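Long-range contacts in Phosphoglucomutase/phosphomannomutase family protein (Burkholderia thailandensis, PDB 3UW2), which probably interconverts the 1- and 6-phosphates of hexoses such as glucose and mannose by intramolecular phosphoryl transfer, through a phosphoserine and a bound metal ion: residues A68-L73 and V126-H131; T274-I279 and L384-P389; F439-S444 and V452-A457. One frame throughout, in Å; residues are numbered along the deposited sequence.

How the interactions relate
The three contacts follow one another along the chain without overlapping, and they fall in different parts of a four-domain phosphohexose mutase. Interaction 1 lies in domain I, where parallel strands 64-69 and 124-127 lead into the phosphoserine loop beside the zinc ion. Interaction 2 ties the turn after strand 270-273 of the domain II sheet to helix 381-386 in domain III. Interaction 3 is the hairpin of strands 438-444 and 451-457 in the C-terminal domain. Centres of interactions 1 and 3 are about 32 Å apart, on opposite sides of the chain's centre; nearest atoms of interactions 2 and 3 are about 7 Å apart. Only interaction 1 reaches the metal site.

Interaction 1: residues A68-L73 and V126-H131. With PO4 (phosphate ion), chain B; EDO (1,2-ethanediol), chain C.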
loop_
_atom_site.group_PDB
_atom_site.type_symbol
_atom_site.label_atom_id
_atom_site.label_comp_id
_atom_site.label_asym_id
_atom_site.label_seq_id
_atom_site.Cartn_x
_atom_site.Cartn_y
_atom_site.Cartn_z
ATOM N N ALA A 68 5.635 -3.214 -15.960
ATOM C CA ALA A 68 4.250 -3.618 -15.934
ATOM C C ALA A 68 3.440 -2.320 -15.908
ATOM O O ALA A 68 4.002 -1.233 -15.660
ATOM C CB ALA A 68 3.965 -4.466 -14.652
ATOM N N ARG A 69 2.143 -2.449 -16.152
ATOM C CA ARG A 69 1.265 -1.283 -16.117
ATOM C C ARG A 69 -0.077 -1.635 -15.513
ATOM O O ARG A 69 -0.484 -2.824 -15.519
ATOM C CB ARG A 69 1.115 -0.698 -17.558
ATOM C CG ARG A 69 0.473 -1.697 -18.535
ATOM C CD ARG A 69 0.128 -0.938 -19.829
ATOM N NE ARG A 69 -0.538 -1.788 -20.795
ATOM C CZ ARG A 69 -1.866 -1.968 -20.930
ATOM N NH1 ARG A 69 -2.812 -1.378 -20.128
ATOM N NH2 ARG A 69 -2.256 -2.764 -21.912
ATOM N N ASP A 70 -0.809 -0.614 -15.019
ATOM C CA ASP A 70 -2.187 -0.866 -14.630
ATOM C C ASP A 70 -3.101 -0.635 -15.845
ATOM O O ASP A 70 -2.609 -0.643 -16.964
ATOM C CB ASP A 70 -2.605 0.022 -13.454
ATOM C CG ASP A 70 -2.626 1.499 -13.786
ATOM O OD1 ASP A 70 -2.496 1.909 -14.996
ATOM O OD2 ASP A 70 -2.909 2.305 -12.818
ATOM N N GLY A 71 -4.413 -0.417 -15.648
ATOM C CA GLY A 71 -5.298 -0.340 -16.806
ATOM C C GLY A 71 -5.720 1.064 -17.273
ATOM O O GLY A 71 -6.870 1.259 -17.789
ATOM N N ARG A 72 -4.806 2.022 -17.087
ATOM C CA ARG A 72 -5.063 3.386 -17.433
ATOM C C ARG A 72 -4.887 3.618 -18.934
ATOM O O ARG A 72 -4.126 2.896 -19.602
ATOM C CB ARG A 72 -4.178 4.323 -16.594
ATOM C CG ARG A 72 -4.714 4.480 -15.169
ATOM C CD ARG A 72 -3.673 5.064 -14.163
ATOM N NE ARG A 72 -4.309 5.042 -12.815
ATOM C CZ ARG A 72 -5.055 5.993 -12.282
ATOM N NH1 ARG A 72 -5.255 7.179 -12.891
ATOM N NH2 ARG A 72 -5.628 5.732 -11.109
ATOM N N LEU A 73 -5.591 4.623 -19.471
ATOM C CA LEU A 73 -5.571 4.894 -20.949
ATOM C C LEU A 73 -4.199 5.232 -21.464
ATOM O O LEU A 73 -3.835 4.804 -22.588
ATOM C CB LEU A 73 -6.555 6.008 -21.353
ATOM C CG LEU A 73 -7.965 5.950 -20.682
ATOM C CD1 LEU A 73 -8.720 7.302 -20.633
ATOM C CD2 LEU A 73 -8.779 4.809 -21.223
ATOM N N VAL A 126 6.519 -0.309 -12.205
ATOM C CA VAL A 126 5.141 -0.499 -12.558
ATOM C C VAL A 126 4.619 0.875 -12.950
ATOM O O VAL A 126 4.760 1.854 -12.184
ATOM C CB VAL A 126 4.314 -1.172 -11.421
ATOM C CG1 VAL A 126 2.866 -1.423 -11.930
ATOM C CG2 VAL A 126 4.941 -2.543 -11.007
ATOM N N VAL A 127 4.042 0.985 -14.159
ATOM C CA VAL A 127 3.454 2.317 -14.513
ATOM C C VAL A 127 2.005 2.343 -13.994
ATOM O O VAL A 127 1.134 1.623 -14.544
ATOM C CB VAL A 127 3.449 2.435 -16.067
ATOM C CG1 VAL A 127 2.927 3.812 -16.511
ATOM C CG2 VAL A 127 4.886 2.188 -16.613
ATOM N N THR A 128 1.685 3.174 -12.977
ATOM C CA THR A 128 0.403 3.102 -12.422
ATOM C C THR A 128 0.158 4.455 -11.714
ATOM O O THR A 128 1.102 5.113 -11.235
ATOM C CB THR A 128 0.231 1.950 -11.386
ATOM O OG1 THR A 128 -1.054 2.105 -10.742
ATOM C CG2 THR A 128 1.291 2.073 -10.321
ATOM N N GLY A 129 -1.089 4.865 -11.784
ATOM C CA GLY A 129 -1.624 6.034 -11.074
ATOM C C GLY A 129 -2.427 5.641 -9.857
ATOM O O GLY A 129 -3.038 6.516 -9.185
ATOM N N SER A 130 -2.429 4.349 -9.550
ATOM C CA SER A 130 -2.945 3.833 -8.273
ATOM C C SER A 130 -4.452 4.192 -8.052
ATOM O O SER A 130 -5.288 3.799 -8.880
ATOM C CB SER A 130 -1.945 4.261 -7.140
ATOM O OG SER A 130 -2.498 4.229 -5.843
ATOM N N HIS A 131 -4.789 4.995 -7.040
ATOM C CA HIS A 131 -6.188 5.313 -6.712
ATOM C C HIS A 131 -6.650 6.615 -7.377
ATOM O O HIS A 131 -7.808 7.026 -7.212
ATOM C CB HIS A 131 -6.378 5.393 -5.178
ATOM C CG HIS A 131 -5.738 6.610 -4.546
ATOM N ND1 HIS A 131 -4.403 6.666 -4.249
ATOM C CD2 HIS A 131 -6.267 7.863 -4.215
ATOM C CE1 HIS A 131 -4.099 7.901 -3.756
ATOM N NE2 HIS A 131 -5.234 8.626 -3.719
HETATM P P PO4 B . -1.602 4.274 -4.496
HETATM O O2 PO4 B . -1.748 2.948 -3.756
HETATM O O3 PO4 B . -2.311 5.371 -3.738
HETATM O O4 PO4 B . -0.205 4.572 -4.939
HETATM C C1 EDO C . -5.647 -0.446 -21.649
HETATM O O1 EDO C . -5.716 -1.450 -20.607
HETATM C C2 EDO C . -6.284 0.892 -21.268
HETATM O O2 EDO C . -7.317 0.582 -20.331
HETATM O O HOH W 1 -0.536 2.708 -16.657
HETATM O O HOH W 2 -5.198 2.309 -11.642
#
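Asp-70 and Thr-128 meet with their side chains at about a right angle, just past the parallel pairing of Ala-68 with Val-126 and Arg-69 with Val-127. With CG between the backbone N and the carbonyl carbon (chi1 65°), the Asp-70 carboxylate faces the loop that follows Val-127, where Thr-128 OG1 donates to Asp-70 OD2 at 2.8 Å from above the carboxylate plane. Gly-129 N adds a weak bond to the same oxygen. Asp-70 OD1 receives Arg-72 N at 3.1 Å, an Asx turn; Thr-128 OG1 accepts from Ser-130 N, an ST turn. Aspartate and threonine suit these strand ends because short polar chains can bind backbone N-H groups. One face of the Arg-72 guanidinium lies over Gly-129 C, offset toward its rim, the glycine having no side chain to intervene. Arg-72 NH2 donates to Ser-130 O at 3.0 Å and also to Asn-132 O, while NE makes a salt bridge to Asp-70 OD2. The loop so held carries phosphorylated Ser-130, its OG bonded to phosphorus at 1.6 Å, near the zinc ion of Asp-264, Asp-266 and Asp-268. Val-127 packs on helix 75-88, Val-126 touches helix 101-107, and strands 92-98 and 136-143 continue the sheet.

Interaction 2: residues T274-I279 and L384-P389; sequences TKDGQI and LLNGLP
Asn-386, on helix 381-386, reaches into the turn formed by Thr-274 to Gly-277; its side chain and that of Asp-276 come from opposite directions, with amide and carboxylate planes 73° apart. Asn-386 ND2 donates to Asp-276 OD1 at 3.0 Å, in the amide plane and on the syn lone pair of the acceptor. The same oxygen also takes the hydroxyl of Thr-274, whose OG1 lies 2.6 Å from Asp-276 OD1, so two donors help to fix the carboxylate. Asparagine suits the place because its amide offers an N-H to the acid while its OD1 rests against carbon: Gln-278 CG is 3.3 Å from Asn-386 OD1. The turn is a type I beta turn, closed by Gly-277 N bonding to Thr-274 O; Gly-277 takes a positive phi (85°), which a residue without a side chain adopts easily. It follows strand 270-273, an outermost strand of the domain II sheet, and the contact bridges domains II and III. The buried side is apolar. Thr-274 OG1 sits between the backbone N and the carbonyl carbon (chi1 66°), which sends Thr-274 CG2 toward the helix, 4.0 Å from Leu-385 CD1; Ile-280 touches both side chains, and Leu-288 and Leu-375 also touch Leu-385. Toward solvent the packing thins out: Asp-276 and Gln-278 are exposed, and the bent chain of Gln-278 meets Asn-386 through CB and CG, its carboxamide beyond them.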
loop_
_atom_site.group_PDB
_atom_site.type_symbol
_atom_site.label_atom_id
_atom_site.label_comp_id
_atom_site.label_asym_id
_atom_site.label_seq_id
_atom_site.Cartn_x
_atom_site.Cartn_y
_atom_site.Cartn_z
ATOM N N THR A 274 -17.885 -6.149 6.175
ATOM C CA THR A 274 -18.707 -7.237 6.655
ATOM C C THR A 274 -20.118 -7.269 6.020
ATOM O O THR A 274 -20.546 -6.328 5.348
ATOM C CB THR A 274 -18.875 -7.202 8.198
ATOM O OG1 THR A 274 -19.617 -6.033 8.551
ATOM C CG2 THR A 274 -17.471 -7.175 8.874
ATOM N N LYS A 275 -20.816 -8.374 6.271
ATOM C CA LYS A 275 -22.140 -8.649 5.790
ATOM C C LYS A 275 -23.082 -7.512 6.226
ATOM O O LYS A 275 -23.904 -7.008 5.417
ATOM C CB LYS A 275 -22.614 -9.986 6.428
ATOM C CG LYS A 275 -24.044 -10.453 6.059
ATOM C CD LYS A 275 -24.149 -10.872 4.573
ATOM C CE LYS A 275 -25.607 -11.271 4.220
ATOM N NZ LYS A 275 -25.665 -11.349 2.719
ATOM N N ASP A 276 -22.973 -7.146 7.506
ATOM C CA ASP A 276 -23.739 -6.044 8.049
ATOM C C ASP A 276 -23.153 -4.641 7.773
ATOM O O ASP A 276 -23.559 -3.665 8.438
ATOM C CB ASP A 276 -24.032 -6.267 9.547
ATOM C CG ASP A 276 -22.743 -6.379 10.412
ATOM O OD1 ASP A 276 -21.658 -6.749 9.937
ATOM O OD2 ASP A 276 -22.855 -6.108 11.618
ATOM N N GLY A 277 -22.246 -4.517 6.787
ATOM C CA GLY A 277 -21.877 -3.182 6.329
ATOM C C GLY A 277 -20.772 -2.444 7.099
ATOM O O GLY A 277 -20.612 -1.210 6.969
ATOM N N GLN A 278 -20.047 -3.164 7.930
ATOM C CA GLN A 278 -18.974 -2.566 8.722
ATOM C C GLN A 278 -17.661 -2.608 7.955
ATOM O O GLN A 278 -17.232 -3.687 7.508
ATOM C CB GLN A 278 -18.790 -3.314 10.055
ATOM C CG GLN A 278 -20.012 -3.346 10.977
ATOM C CD GLN A 278 -20.628 -1.995 11.119
ATOM O OE1 GLN A 278 -21.725 -1.759 10.622
ATOM N NE2 GLN A 278 -19.924 -1.078 11.741
ATOM N N ILE A 279 -17.009 -1.456 7.811
ATOM C CA ILE A 279 -15.668 -1.438 7.239
ATOM C C ILE A 279 -14.650 -1.946 8.305
ATOM O O ILE A 279 -14.668 -1.466 9.398
ATOM C CB ILE A 279 -15.256 -0.018 6.793
ATOM C CG1 ILE A 279 -16.263 0.501 5.767
ATOM C CG2 ILE A 279 -13.798 -0.053 6.260
ATOM C CD1 ILE A 279 -16.524 1.986 5.853
ATOM N N LEU A 384 -16.588 -12.870 13.499
ATOM C CA LEU A 384 -15.128 -12.919 13.739
ATOM C C LEU A 384 -14.487 -11.557 13.514
ATOM O O LEU A 384 -13.752 -11.070 14.359
ATOM C CB LEU A 384 -14.454 -13.982 12.871
ATOM C CG LEU A 384 -12.948 -14.278 13.096
ATOM C CD1 LEU A 384 -12.658 -14.838 14.490
ATOM C CD2 LEU A 384 -12.376 -15.209 12.052
ATOM N N LEU A 385 -14.806 -10.893 12.410
ATOM C CA LEU A 385 -14.212 -9.571 12.153
ATOM C C LEU A 385 -14.748 -8.504 13.102
ATOM O O LEU A 385 -13.972 -7.751 13.684
ATOM C CB LEU A 385 -14.496 -9.111 10.711
ATOM C CG LEU A 385 -13.745 -9.935 9.627
ATOM C CD1 LEU A 385 -14.413 -9.680 8.290
ATOM C CD2 LEU A 385 -12.279 -9.555 9.544
ATOM N N ASN A 386 -16.063 -8.444 13.272
ATOM C CA ASN A 386 -16.647 -7.435 14.170
ATOM C C ASN A 386 -16.171 -7.554 15.607
ATOM O O ASN A 386 -16.177 -6.572 16.340
ATOM C CB ASN A 386 -18.192 -7.382 14.107
ATOM C CG ASN A 386 -18.690 -6.785 12.768
ATOM O OD1 ASN A 386 -18.161 -5.761 12.297
ATOM N ND2 ASN A 386 -19.689 -7.432 12.145
ATOM N N GLY A 387 -15.810 -8.755 16.021
ATOM C CA GLY A 387 -15.450 -8.949 17.403
ATOM C C GLY A 387 -13.974 -8.637 17.677
ATOM O O GLY A 387 -13.579 -8.672 18.821
ATOM N N LEU A 388 -13.176 -8.340 16.638
ATOM C CA LEU A 388 -11.815 -7.799 16.839
ATOM C C LEU A 388 -11.884 -6.582 17.744
ATOM O O LEU A 388 -12.901 -5.943 17.787
ATOM C CB LEU A 388 -11.162 -7.484 15.490
ATOM C CG LEU A 388 -10.720 -8.767 14.719
ATOM C CD1 LEU A 388 -10.564 -8.443 13.258
ATOM C CD2 LEU A 388 -9.406 -9.243 15.268
ATOM N N PRO A 389 -10.819 -6.311 18.526
ATOM C CA PRO A 389 -10.807 -5.136 19.407
ATOM C C PRO A 389 -11.085 -3.864 18.581
ATOM O O PRO A 389 -10.673 -3.765 17.421
ATOM C CB PRO A 389 -9.358 -5.101 19.928
ATOM C CG PRO A 389 -8.824 -6.517 19.770
ATOM C CD PRO A 389 -9.633 -7.173 18.693
#

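Interaction 3: residues F439-S444 and V452-A457. With EDO (1,2-ethanediol), chain G.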
loop_
_atom_site.group_PDB
_atom_site.type_symbol
_atom_site.label_atom_id
_atom_site.label_comp_id
_atom_site.label_asym_id
_atom_site.label_seq_id
_atom_site.Cartn_x
_atom_site.Cartn_y
_atom_site.Cartn_z
ATOM N N PHE A 439 -4.986 7.764 22.335
ATOM C CA PHE A 439 -3.777 8.412 21.812
ATOM C C PHE A 439 -4.130 9.507 20.858
ATOM O O PHE A 439 -5.226 9.483 20.267
ATOM C CB PHE A 439 -2.810 7.418 21.096
ATOM C CG PHE A 439 -3.170 7.149 19.665
ATOM C CD1 PHE A 439 -2.774 8.032 18.627
ATOM C CD2 PHE A 439 -3.873 5.991 19.325
ATOM C CE1 PHE A 439 -3.089 7.744 17.289
ATOM C CE2 PHE A 439 -4.221 5.719 18.003
ATOM C CZ PHE A 439 -3.820 6.592 16.984
ATOM N N GLY A 440 -3.237 10.502 20.782
ATOM C CA GLY A 440 -3.292 11.627 19.804
ATOM C C GLY A 440 -2.026 11.558 18.928
ATOM O O GLY A 440 -0.936 11.169 19.400
ATOM N N LEU A 441 -2.171 11.836 17.641
ATOM C CA LEU A 441 -1.042 11.849 16.716
ATOM C C LEU A 441 -1.081 13.162 15.941
ATOM O O LEU A 441 -2.114 13.496 15.366
ATOM C CB LEU A 441 -1.117 10.674 15.746
ATOM C CG LEU A 441 -0.086 10.722 14.591
ATOM C CD1 LEU A 441 1.351 10.520 15.086
ATOM C CD2 LEU A 441 -0.377 9.734 13.476
ATOM N N ALA A 442 0.022 13.902 15.960
ATOM C CA ALA A 442 0.277 15.033 15.056
ATOM C C ALA A 442 1.578 14.750 14.333
ATOM O O ALA A 442 2.593 14.461 14.977
ATOM C CB ALA A 442 0.411 16.325 15.832
ATOM N N ARG A 443 1.553 14.791 13.007
ATOM C CA ARG A 443 2.773 14.505 12.231
ATOM C C ARG A 443 2.835 15.309 10.951
ATOM O O ARG A 443 1.898 16.024 10.613
ATOM C CB ARG A 443 2.916 12.997 11.951
ATOM C CG ARG A 443 1.957 12.434 10.904
ATOM C CD ARG A 443 2.139 10.935 10.711
ATOM N NE ARG A 443 3.227 10.617 9.794
ATOM C CZ ARG A 443 3.101 10.447 8.476
ATOM N NH1 ARG A 443 1.913 10.545 7.866
ATOM N NH2 ARG A 443 4.171 10.138 7.759
ATOM N N SER A 444 3.939 15.238 10.229
ATOM C CA SER A 444 3.923 15.880 8.909
ATOM C C SER A 444 3.641 14.836 7.834
ATOM O O SER A 444 4.134 13.687 7.909
ATOM C CB SER A 444 5.223 16.648 8.631
ATOM O OG SER A 444 5.321 17.787 9.484
ATOM N N VAL A 452 -0.788 16.620 9.927
ATOM C CA VAL A 452 -1.903 15.672 10.074
ATOM C C VAL A 452 -2.143 15.166 11.515
ATOM O O VAL A 452 -1.211 14.776 12.237
ATOM C CB VAL A 452 -1.849 14.499 9.047
ATOM C CG1 VAL A 452 -0.409 14.108 8.663
ATOM C CG2 VAL A 452 -2.643 13.293 9.538
ATOM N N LEU A 453 -3.414 15.188 11.913
ATOM C CA LEU A 453 -3.839 14.828 13.266
ATOM C C LEU A 453 -4.806 13.657 13.229
ATOM O O LEU A 453 -5.655 13.579 12.328
ATOM C CB LEU A 453 -4.548 16.022 13.944
ATOM C CG LEU A 453 -3.771 17.331 14.148
ATOM C CD1 LEU A 453 -4.689 18.539 14.355
ATOM C CD2 LEU A 453 -2.784 17.194 15.297
ATOM N N ARG A 454 -4.666 12.748 14.198
ATOM C CA ARG A 454 -5.737 11.785 14.498
ATOM C C ARG A 454 -5.833 11.350 15.971
ATOM O O ARG A 454 -4.874 11.433 16.729
ATOM C CB ARG A 454 -5.729 10.582 13.550
ATOM C CG ARG A 454 -4.580 9.609 13.714
ATOM C CD ARG A 454 -4.887 8.314 12.972
ATOM N NE ARG A 454 -4.920 8.429 11.499
ATOM C CZ ARG A 454 -5.635 7.627 10.698
ATOM N NH1 ARG A 454 -6.386 6.651 11.207
ATOM N NH2 ARG A 454 -5.600 7.784 9.375
ATOM N N PHE A 455 -7.025 10.929 16.359
ATOM C CA PHE A 455 -7.340 10.709 17.748
ATOM C C PHE A 455 -8.072 9.382 17.874
ATOM O O PHE A 455 -8.841 9.020 16.985
ATOM C CB PHE A 455 -8.165 11.897 18.278
ATOM C CG PHE A 455 -7.419 13.211 18.261
ATOM C CD1 PHE A 455 -6.417 13.475 19.189
ATOM C CD2 PHE A 455 -7.702 14.198 17.298
ATOM C CE1 PHE A 455 -5.704 14.676 19.148
ATOM C CE2 PHE A 455 -7.014 15.412 17.275
ATOM C CZ PHE A 455 -6.018 15.653 18.209
ATOM N N GLU A 456 -7.778 8.640 18.943
ATOM C CA GLU A 456 -8.498 7.411 19.273
ATOM C C GLU A 456 -8.648 7.346 20.792
ATOM O O GLU A 456 -7.726 7.712 21.531
ATOM C CB GLU A 456 -7.705 6.192 18.824
ATOM C CG GLU A 456 -8.426 4.873 18.985
ATOM C CD GLU A 456 -7.490 3.681 18.967
ATOM O OE1 GLU A 456 -6.493 3.681 19.711
ATOM O OE2 GLU A 456 -7.774 2.711 18.258
ATOM N N ALA A 457 -9.784 6.849 21.262
ATOM C CA ALA A 457 -9.961 6.686 22.713
ATOM C C ALA A 457 -10.888 5.523 23.065
ATOM O O ALA A 457 -11.568 4.991 22.192
ATOM C CB ALA A 457 -10.469 7.981 23.310
HETATM C C1 EDO G . -6.278 4.259 14.504
HETATM O O1 EDO G . -7.301 3.265 14.369
HETATM C C2 EDO G . -6.910 5.643 14.668
HETATM O O2 EDO G . -7.531 5.912 13.414
#
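Strands 439-444 and 452-457 form a beta hairpin, antiparallel at 168° with axes 4.7 Å apart at closest approach, and paired backbone bonds link Phe-439 with Glu-456, Leu-441 with Arg-454, and Arg-443 with Val-452. These three pairs put their side chains on one face. There Glu-456 OE1 comes up to the ring edge of Phe-439, 3.5 Å from CE2 and near the ring plane, with ring and carboxylate planes 71° apart. The aromatic edge suits this oxygen, and Glu-456 also accepts from Thr-309 and Arg-310. With CG between the backbone N and carbonyl carbon (chi1 84°), the Phe-439 ring lies forward along its strand and over toward the partner strand, its edge meeting Leu-441 CB. Arg-443 CG lies beside Val-452 CG1 at 3.7 Å, while Arg-443 NE goes on to a salt bridge with Asp-429. On the other face Phe-455 CD1 packs 3.7 Å from Gly-440 CA, the glycine letting the ring lie close to the backbone, and Ala-442 CB touches Leu-453 CD2 at a close 3.4 Å. Helix 460-477 covers this apolar face at Phe-455 and helix 408-415 at Ala-442; strands 392-398 and 431-435 flank the hairpin in the C-terminal domain's antiparallel sheet.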